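3-oxoacyl-(acyl-carrier protein) synthase II (Thermus thermophilus, PDB 1J3N) catalyses the decarboxylative condensation of an enzyme-bound acyl group with malonyl-(acyl-carrier protein), lengthening the growing fatty acid by two carbons. Local coordinates at the interface of chains A and B. Residues are numbered along the deposited sequence; one frame, centred on the assembly and turned at random. Chains: chain A/B, 3-oxoacyl-(acyl-carrier protein) synthase II.

Three patches of the homodimer interface run outward from the two-fold axis. Contact 2 lies on it, where the two copies of Trp112 stack. Contact 1 is about 17 Å away, measured between C-alpha centres, and the two share A:Trp112. Both pack helix 194-202 of one subunit against helix 131-135 and the preceding loop of the other, with the chains exchanged. Contact 3 sits about 15 Å from contact 1 and about 24 Å from contact 2, again between C-alpha centres; helix 131-135 of chain A links it to contact 1. Together they suggest a continuous, largely apolar seam joining the subunits, each patch occurring twice or lying across the axis.

Contact 1: the interface of chains A and B. Residues chain A 112, 124, 127-128, 131-132; chain B 195, 199-200, 202-203.
The ring of A:Phe131 meets chain B on a face and at an edge. At the edge, in the ring plane, B:Ala199 CB lies 3.8 Å from A:Phe131 CD2, and A:Trp112 CZ3 borders the same plane from within chain A. Over one face, near the rim, sits the methyl of B:Met195, its CE 3.5 Å from A:Phe131 CZ. That CZ stands above a face of the A:Trp112 indole, toward its rim, and B:Met195 CE approaches the indole from the same side. The methionine gets there because CG is anti to its backbone N (chi1 -164°) and the chain beyond is extended. Its CG is touched by A:Ile127 CD1 at 3.5 Å, the two side chains crossing at about a right angle. An alanine in place of A:Phe131 would probably open a gap beside B:Ala199 and leave the B:Met195 methyl free to turn.

Farther along, A:Ile132 CG1 presses on B:Met203 CE at 3.3 Å, a tight carbon pair. A:Ile132 N points nearly straight at water 1 (175° at H), which also lies near the carbonyl oxygens of A:Ser128 and B:Ala199. In the fold, this largely apolar patch of the homodimer interface sets helix 194-202 of chain B and the residue just after it against the loop of A:Ile127 and the start of helix 131-135, with A:Trp112 of helix 109-122 of chain A also touching B:Met195.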
loop_
_atom_site.group_PDB
_atom_site.type_symbol
_atom_site.label_atom_id
_atom_site.label_comp_id
_atom_site.label_asym_id
_atom_site.label_seq_id
_atom_site.Cartn_x
_atom_site.Cartn_y
_atom_site.Cartn_z
ATOM N N TRP A 112 -13.398 4.149 -11.838
ATOM C CA TRP A 112 -12.494 4.138 -12.977
ATOM C C TRP A 112 -13.273 3.993 -14.284
ATOM O O TRP A 112 -12.968 4.660 -15.271
ATOM C CB TRP A 112 -11.480 2.994 -12.852
ATOM C CG TRP A 112 -10.173 3.388 -12.204
ATOM C CD1 TRP A 112 -9.708 2.998 -10.977
ATOM C CD2 TRP A 112 -9.137 4.188 -12.790
ATOM N NE1 TRP A 112 -8.441 3.502 -10.767
ATOM C CE2 TRP A 112 -8.068 4.236 -11.864
ATOM C CE3 TRP A 112 -9.009 4.869 -14.006
ATOM C CZ2 TRP A 112 -6.879 4.937 -12.122
ATOM C CZ3 TRP A 112 -7.826 5.569 -14.265
ATOM C CH2 TRP A 112 -6.778 5.594 -13.323
ATOM N N PRO A 124 -10.999 15.568 -20.870
ATOM C CA PRO A 124 -10.333 15.647 -19.570
ATOM C C PRO A 124 -10.798 16.775 -18.658
ATOM O O PRO A 124 -10.581 16.716 -17.451
ATOM C CB PRO A 124 -8.856 15.757 -19.944
ATOM C CG PRO A 124 -8.884 16.460 -21.264
ATOM C CD PRO A 124 -10.045 15.796 -21.971
ATOM N N ILE A 127 -13.881 15.604 -16.358
ATOM C CA ILE A 127 -13.693 14.567 -15.349
ATOM C C ILE A 127 -14.145 15.177 -14.032
ATOM O O ILE A 127 -13.932 16.360 -13.789
ATOM C CB ILE A 127 -12.207 14.150 -15.231
ATOM C CG1 ILE A 127 -11.734 13.535 -16.551
ATOM C CG2 ILE A 127 -12.030 13.166 -14.065
ATOM C CD1 ILE A 127 -10.261 13.165 -16.572
ATOM N N SER A 128 -14.782 14.377 -13.190
ATOM C CA SER A 128 -15.260 14.850 -11.900
ATOM C C SER A 128 -14.109 15.243 -10.986
ATOM O O SER A 128 -13.070 14.597 -10.989
ATOM C CB SER A 128 -16.074 13.754 -11.217
ATOM O OG SER A 128 -16.357 14.091 -9.876
ATOM N N PHE A 131 -12.974 12.447 -8.812
ATOM C CA PHE A 131 -12.414 11.220 -9.376
ATOM C C PHE A 131 -11.250 10.706 -8.530
ATOM O O PHE A 131 -11.294 9.589 -8.024
ATOM C CB PHE A 131 -11.947 11.443 -10.817
ATOM C CG PHE A 131 -11.146 10.296 -11.376
ATOM C CD1 PHE A 131 -11.637 8.994 -11.321
ATOM C CD2 PHE A 131 -9.892 10.513 -11.930
ATOM C CE1 PHE A 131 -10.887 7.925 -11.806
ATOM C CE2 PHE A 131 -9.134 9.442 -12.422
ATOM C CZ PHE A 131 -9.635 8.150 -12.357
ATOM N N ILE A 132 -10.216 11.526 -8.367
ATOM C CA ILE A 132 -9.048 11.116 -7.583
ATOM C C ILE A 132 -9.409 10.655 -6.165
ATOM O O ILE A 132 -9.058 9.545 -5.764
ATOM C CB ILE A 132 -7.989 12.257 -7.503
ATOM C CG1 ILE A 132 -7.464 12.582 -8.904
ATOM C CG2 ILE A 132 -6.832 11.845 -6.588
ATOM C CD1 ILE A 132 -6.915 11.376 -9.642
ATOM N N MET B 195 -5.634 12.185 -18.715
ATOM C CA MET B 195 -6.633 11.977 -17.673
ATOM C C MET B 195 -6.194 12.407 -16.270
ATOM O O MET B 195 -6.974 13.007 -15.517
ATOM C CB MET B 195 -7.048 10.505 -17.662
ATOM C CG MET B 195 -8.330 10.214 -16.920
ATOM S SD MET B 195 -8.780 8.480 -17.081
ATOM C CE MET B 195 -10.062 8.352 -15.840
ATOM N N ALA B 199 -7.639 15.569 -14.246
ATOM C CA ALA B 199 -8.341 15.329 -12.994
ATOM C C ALA B 199 -7.809 16.227 -11.878
ATOM O O ALA B 199 -8.580 16.728 -11.057
ATOM C CB ALA B 199 -8.208 13.864 -12.595
ATOM N N PHE B 200 -6.495 16.426 -11.841
ATOM C CA PHE B 200 -5.900 17.278 -10.816
ATOM C C PHE B 200 -6.205 18.743 -11.108
ATOM O O PHE B 200 -6.347 19.557 -10.192
ATOM C CB PHE B 200 -4.386 17.050 -10.747
ATOM C CG PHE B 200 -3.987 15.822 -9.952
ATOM C CD1 PHE B 200 -4.000 15.843 -8.556
ATOM C CD2 PHE B 200 -3.594 14.651 -10.596
ATOM C CE1 PHE B 200 -3.627 14.714 -7.811
ATOM C CE2 PHE B 200 -3.216 13.516 -9.859
ATOM C CZ PHE B 200 -3.235 13.551 -8.469
ATOM N N VAL B 202 -9.003 19.919 -12.616
ATOM C CA VAL B 202 -10.386 20.224 -12.256
ATOM C C VAL B 202 -10.503 20.400 -10.749
ATOM O O VAL B 202 -11.365 21.132 -10.267
ATOM C CB VAL B 202 -11.380 19.122 -12.729
ATOM C CG1 VAL B 202 -11.440 19.090 -14.259
ATOM C CG2 VAL B 202 -10.970 17.769 -12.181
ATOM N N MET B 203 -9.628 19.728 -10.005
ATOM C CA MET B 203 -9.625 19.844 -8.553
ATOM C C MET B 203 -8.941 21.134 -8.129
ATOM O O MET B 203 -8.903 21.451 -6.945
ATOM C CB MET B 203 -8.876 18.680 -7.907
ATOM C CG MET B 203 -9.556 17.333 -7.965
ATOM S SD MET B 203 -8.568 16.113 -7.034
ATOM C CE MET B 203 -7.278 15.836 -8.153
HETATM O O HOH W 1 -10.327 14.554 -9.544
#

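Contact 2: the interface of chains A and B. Residues chain A 109, 112, 195, 199; chain B 112, 115-116, 127, 131.
A:Trp112 and B:Trp112 lie flat on each other across the two-fold axis, their planes only 3° apart, joining the subunits in a largely apolar patch of the homodimer interface. The two indoles cross as they stack, so that each ring of one lies over both rings of the other, the five-membered ring of A:Trp112 most squarely over the six-membered ring of B:Trp112; A:Trp112 CG, for instance, is 3.5 Å from B:Trp112 CH2. On its other face B:Trp112 carries B:Phe131 CZ, offset toward the rim, so the indole is held flat between two aromatic groups. Its edge is met in plane by the sulfur of A:Met109, whose SD lies 3.6 Å from B:Trp112 CH2.

The second tight spot is the tip of A:Met195. Its CG is anti to the backbone N (chi1 177°) and the extended chain drives CE onto the backbone of helix 109-122 in chain B, 3.4 Å from B:Ser116 CA and 3.3 Å from B:Gln115 O. The B:Ser116 hydroxyl turns back to its own helix, its OG hydrogen-bonded at 2.7 Å to B:Trp112 O and tilted 26° from that carbonyl plane.

Packing is looser away from the stack: A:Ala199 CB reaches B:Ile127 CG2 at 4.0 Å, and the B:Gln115 side chain is little hidden by chain A. Structurally, the two copies of helix 109-122 face each other at the axis, and helix 194-202 of chain A flanks them, leaning on helix 131-135 of chain B.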
loop_
_atom_site.group_PDB
_atom_site.type_symbol
_atom_site.label_atom_id
_atom_site.label_comp_id
_atom_site.label_asym_id
_atom_site.label_seq_id
_atom_site.Cartn_x
_atom_site.Cartn_y
_atom_site.Cartn_z
ATOM N N MET A 109 -12.721 0.662 -8.667
ATOM C CA MET A 109 -12.980 0.069 -9.975
ATOM C C MET A 109 -14.198 0.674 -10.701
ATOM O O MET A 109 -14.119 0.985 -11.888
ATOM C CB MET A 109 -13.165 -1.443 -9.813
ATOM C CG MET A 109 -13.079 -2.245 -11.107
ATOM S SD MET A 109 -11.475 -2.110 -11.933
ATOM C CE MET A 109 -12.020 -1.657 -13.578
ATOM N N TRP A 112 -13.398 4.149 -11.838
ATOM C CA TRP A 112 -12.494 4.138 -12.977
ATOM C C TRP A 112 -13.273 3.993 -14.284
ATOM O O TRP A 112 -12.968 4.660 -15.271
ATOM C CB TRP A 112 -11.480 2.994 -12.852
ATOM C CG TRP A 112 -10.173 3.388 -12.204
ATOM C CD1 TRP A 112 -9.708 2.998 -10.977
ATOM C CD2 TRP A 112 -9.137 4.188 -12.790
ATOM N NE1 TRP A 112 -8.441 3.502 -10.767
ATOM C CE2 TRP A 112 -8.068 4.236 -11.864
ATOM C CE3 TRP A 112 -9.009 4.869 -14.006
ATOM C CZ2 TRP A 112 -6.879 4.937 -12.122
ATOM C CZ3 TRP A 112 -7.826 5.569 -14.265
ATOM C CH2 TRP A 112 -6.778 5.594 -13.323
ATOM N N MET A 195 -15.266 -4.469 -16.670
ATOM C CA MET A 195 -13.847 -4.400 -16.996
ATOM C C MET A 195 -12.923 -5.285 -16.175
ATOM O O MET A 195 -11.926 -5.775 -16.692
ATOM C CB MET A 195 -13.364 -2.949 -16.917
ATOM C CG MET A 195 -11.876 -2.771 -17.179
ATOM S SD MET A 195 -11.458 -1.035 -17.416
ATOM C CE MET A 195 -10.051 -1.187 -18.488
ATOM N N ALA A 199 -11.187 -8.521 -17.600
ATOM C CA ALA A 199 -9.729 -8.604 -17.547
ATOM C C ALA A 199 -9.230 -9.940 -16.988
ATOM O O ALA A 199 -8.310 -10.546 -17.540
ATOM C CB ALA A 199 -9.185 -7.454 -16.717
ATOM N N TRP B 112 -4.009 2.128 -17.521
ATOM C CA TRP B 112 -5.425 2.380 -17.285
ATOM C C TRP B 112 -6.046 3.127 -18.468
ATOM O O TRP B 112 -7.125 2.763 -18.946
ATOM C CB TRP B 112 -5.626 3.197 -16.006
ATOM C CG TRP B 112 -5.857 2.382 -14.758
ATOM C CD1 TRP B 112 -4.990 2.212 -13.719
ATOM C CD2 TRP B 112 -7.058 1.693 -14.392
ATOM N NE1 TRP B 112 -5.577 1.471 -12.724
ATOM C CE2 TRP B 112 -6.847 1.138 -13.112
ATOM C CE3 TRP B 112 -8.293 1.493 -15.023
ATOM C CZ2 TRP B 112 -7.826 0.397 -12.447
ATOM C CZ3 TRP B 112 -9.267 0.754 -14.362
ATOM C CH2 TRP B 112 -9.026 0.214 -13.086
ATOM N N GLN B 115 -6.155 0.801 -21.711
ATOM C CA GLN B 115 -7.076 -0.318 -21.571
ATOM C C GLN B 115 -8.531 0.060 -21.293
ATOM O O GLN B 115 -9.445 -0.674 -21.666
ATOM C CB GLN B 115 -6.560 -1.287 -20.506
ATOM C CG GLN B 115 -5.294 -2.020 -20.935
ATOM C CD GLN B 115 -5.478 -2.757 -22.251
ATOM O OE1 GLN B 115 -6.372 -3.595 -22.382
ATOM N NE2 GLN B 115 -4.637 -2.444 -23.236
ATOM N N SER B 116 -8.758 1.191 -20.637
ATOM C CA SER B 116 -10.130 1.607 -20.373
ATOM C C SER B 116 -10.732 2.020 -21.705
ATOM O O SER B 116 -11.941 1.918 -21.916
ATOM C CB SER B 116 -10.166 2.775 -19.381
ATOM O OG SER B 116 -9.433 3.877 -19.875
ATOM N N ILE B 127 -10.015 -6.671 -23.880
ATOM C CA ILE B 127 -9.028 -6.236 -22.894
ATOM C C ILE B 127 -7.766 -7.103 -22.939
ATOM O O ILE B 127 -7.848 -8.323 -23.094
ATOM C CB ILE B 127 -9.628 -6.298 -21.470
ATOM C CG1 ILE B 127 -10.808 -5.326 -21.371
ATOM C CG2 ILE B 127 -8.559 -5.990 -20.424
ATOM C CD1 ILE B 127 -11.518 -5.366 -20.037
ATOM N N PHE B 131 -3.303 -6.352 -18.779
ATOM C CA PHE B 131 -3.850 -5.202 -18.055
ATOM C C PHE B 131 -3.624 -5.255 -16.549
ATOM O O PHE B 131 -2.958 -4.388 -15.974
ATOM C CB PHE B 131 -5.350 -5.071 -18.323
ATOM C CG PHE B 131 -6.016 -4.021 -17.486
ATOM C CD1 PHE B 131 -5.573 -2.705 -17.524
ATOM C CD2 PHE B 131 -7.086 -4.344 -16.665
ATOM C CE1 PHE B 131 -6.187 -1.725 -16.757
ATOM C CE2 PHE B 131 -7.709 -3.369 -15.894
ATOM C CZ PHE B 131 -7.256 -2.057 -15.942
#

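Contact 3: the interface of chains A and B. Residues chain A 130, 133, 139, 142-143, 146; chain B 266-268, 397.
B:Ile267 fans its branches out among chain A side chains because CG1 stands between the backbone N and the carbonyl carbon (chi1 55°), the crowded position, while CG2 points away from the carbonyl carbon. The CG2 methyl goes to A:His143, 3.5 Å from its CE1, approaching at the rim and tilted above the ring. The methyl of A:Met146 lies over that same face of the imidazole, and A:Met146 CE and B:Ile267 CG2 also touch, at 3.9 Å. A:Met139, bent at chi2 and chi3, brings its own CE to B:Ile267 CG2 from another direction. The other branch runs out extended to CD1, which meets the edge of A:Phe130 in the ring plane, 4.0 Å from its CD1. With 103 Å² hidden, B:Ile267 appears to plug the patch, between A:Phe130 and A:Pro133 on one side and helix 139-148 on the other.

Beside it, the methyl of B:Thr268 presses on A:Pro133, with CG2 3.4 Å from CG, a close pair. On the same helix, one residue before A:His143, A:Ala142 CB rests on B:Gly397 O at 3.6 Å; this glycine belongs to the family's conserved glycine-rich C-terminal loop, so dimer packing may help to position a segment near the active site. The B:Ile267 turn is braced from within chain B: the backbone N of B:Thr268 donates to B:His266 ND1 at 2.9 Å, nearly straight (172° at H) and close to the imidazole plane.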
loop_
_atom_site.group_PDB
_atom_site.type_symbol
_atom_site.label_atom_id
_atom_site.label_comp_id
_atom_site.label_asym_id
_atom_site.label_seq_id
_atom_site.Cartn_x
_atom_site.Cartn_y
_atom_site.Cartn_z
ATOM N N PHE A 130 -14.001 14.779 -8.101
ATOM C CA PHE A 130 -14.004 13.778 -7.046
ATOM C C PHE A 130 -13.433 12.457 -7.566
ATOM O O PHE A 130 -13.414 11.456 -6.848
ATOM C CB PHE A 130 -15.427 13.561 -6.521
ATOM C CG PHE A 130 -16.014 14.772 -5.856
ATOM C CD1 PHE A 130 -15.571 15.175 -4.598
ATOM C CD2 PHE A 130 -16.987 15.528 -6.501
ATOM C CE1 PHE A 130 -16.090 16.320 -3.990
ATOM C CE2 PHE A 130 -17.513 16.672 -5.904
ATOM C CZ PHE A 130 -17.061 17.070 -4.643
ATOM N N PRO A 133 -10.115 11.499 -5.392
ATOM C CA PRO A 133 -10.511 11.156 -4.019
ATOM C C PRO A 133 -11.374 9.897 -3.909
ATOM O O PRO A 133 -11.362 9.218 -2.885
ATOM C CB PRO A 133 -11.280 12.394 -3.557
ATOM C CG PRO A 133 -10.678 13.497 -4.350
ATOM C CD PRO A 133 -10.516 12.881 -5.718
ATOM N N MET A 139 -8.032 5.875 0.264
ATOM C CA MET A 139 -9.258 6.517 0.726
ATOM C C MET A 139 -10.128 5.687 1.669
ATOM O O MET A 139 -11.033 6.224 2.298
ATOM C CB MET A 139 -10.082 7.009 -0.459
ATOM C CG MET A 139 -9.410 8.133 -1.224
ATOM S SD MET A 139 -8.796 9.440 -0.159
ATOM C CE MET A 139 -10.294 10.279 0.268
ATOM N N ALA A 142 -8.330 6.587 4.963
ATOM C CA ALA A 142 -8.608 8.003 5.165
ATOM C C ALA A 142 -10.043 8.281 5.595
ATOM O O ALA A 142 -10.281 9.064 6.518
ATOM C CB ALA A 142 -8.299 8.782 3.889
ATOM N N HIS A 143 -11.006 7.661 4.922
ATOM C CA HIS A 143 -12.396 7.891 5.273
ATOM C C HIS A 143 -12.750 7.367 6.646
ATOM O O HIS A 143 -13.575 7.955 7.339
ATOM C CB HIS A 143 -13.323 7.299 4.209
ATOM C CG HIS A 143 -13.640 8.258 3.111
ATOM N ND1 HIS A 143 -14.396 9.394 3.320
ATOM C CD2 HIS A 143 -13.250 8.296 1.817
ATOM C CE1 HIS A 143 -14.457 10.089 2.200
ATOM N NE2 HIS A 143 -13.768 9.446 1.272
ATOM N N MET A 146 -11.268 9.831 9.144
ATOM C CA MET A 146 -12.044 11.067 9.141
ATOM C C MET A 146 -13.387 10.927 9.846
ATOM O O MET A 146 -13.796 11.806 10.607
ATOM C CB MET A 146 -12.269 11.543 7.708
ATOM C CG MET A 146 -10.995 11.977 7.001
ATOM S SD MET A 146 -11.294 12.693 5.383
ATOM C CE MET A 146 -11.445 11.243 4.365
ATOM N N HIS B 266 -10.394 16.330 5.982
ATOM C CA HIS B 266 -11.088 16.472 4.693
ATOM C C HIS B 266 -10.442 15.621 3.597
ATOM O O HIS B 266 -9.238 15.382 3.629
ATOM C CB HIS B 266 -11.088 17.949 4.288
ATOM C CG HIS B 266 -11.915 18.258 3.082
ATOM N ND1 HIS B 266 -11.497 17.980 1.799
ATOM C CD2 HIS B 266 -13.138 18.831 2.963
ATOM C CE1 HIS B 266 -12.423 18.370 0.941
ATOM N NE2 HIS B 266 -13.430 18.889 1.622
ATOM N N ILE B 267 -11.244 15.179 2.626
ATOM C CA ILE B 267 -10.750 14.328 1.535
ATOM C C ILE B 267 -9.581 14.884 0.724
ATOM O O ILE B 267 -8.720 14.125 0.274
ATOM C CB ILE B 267 -11.880 13.940 0.536
ATOM C CG1 ILE B 267 -12.570 15.193 -0.008
ATOM C CG2 ILE B 267 -12.880 13.020 1.214
ATOM C CD1 ILE B 267 -13.459 14.917 -1.216
ATOM N N THR B 268 -9.551 16.199 0.527
ATOM C CA THR B 268 -8.467 16.818 -0.234
ATOM C C THR B 268 -7.921 18.072 0.437
ATOM O O THR B 268 -6.826 18.530 0.112
ATOM C CB THR B 268 -8.913 17.199 -1.661
ATOM O OG1 THR B 268 -9.992 18.143 -1.596
ATOM C CG2 THR B 268 -9.357 15.960 -2.430
ATOM N N GLY B 397 -6.013 13.301 1.592
ATOM C CA GLY B 397 -6.583 12.231 2.382
ATOM C C GLY B 397 -6.211 12.461 3.834
ATOM O O GLY B 397 -6.828 11.900 4.744
#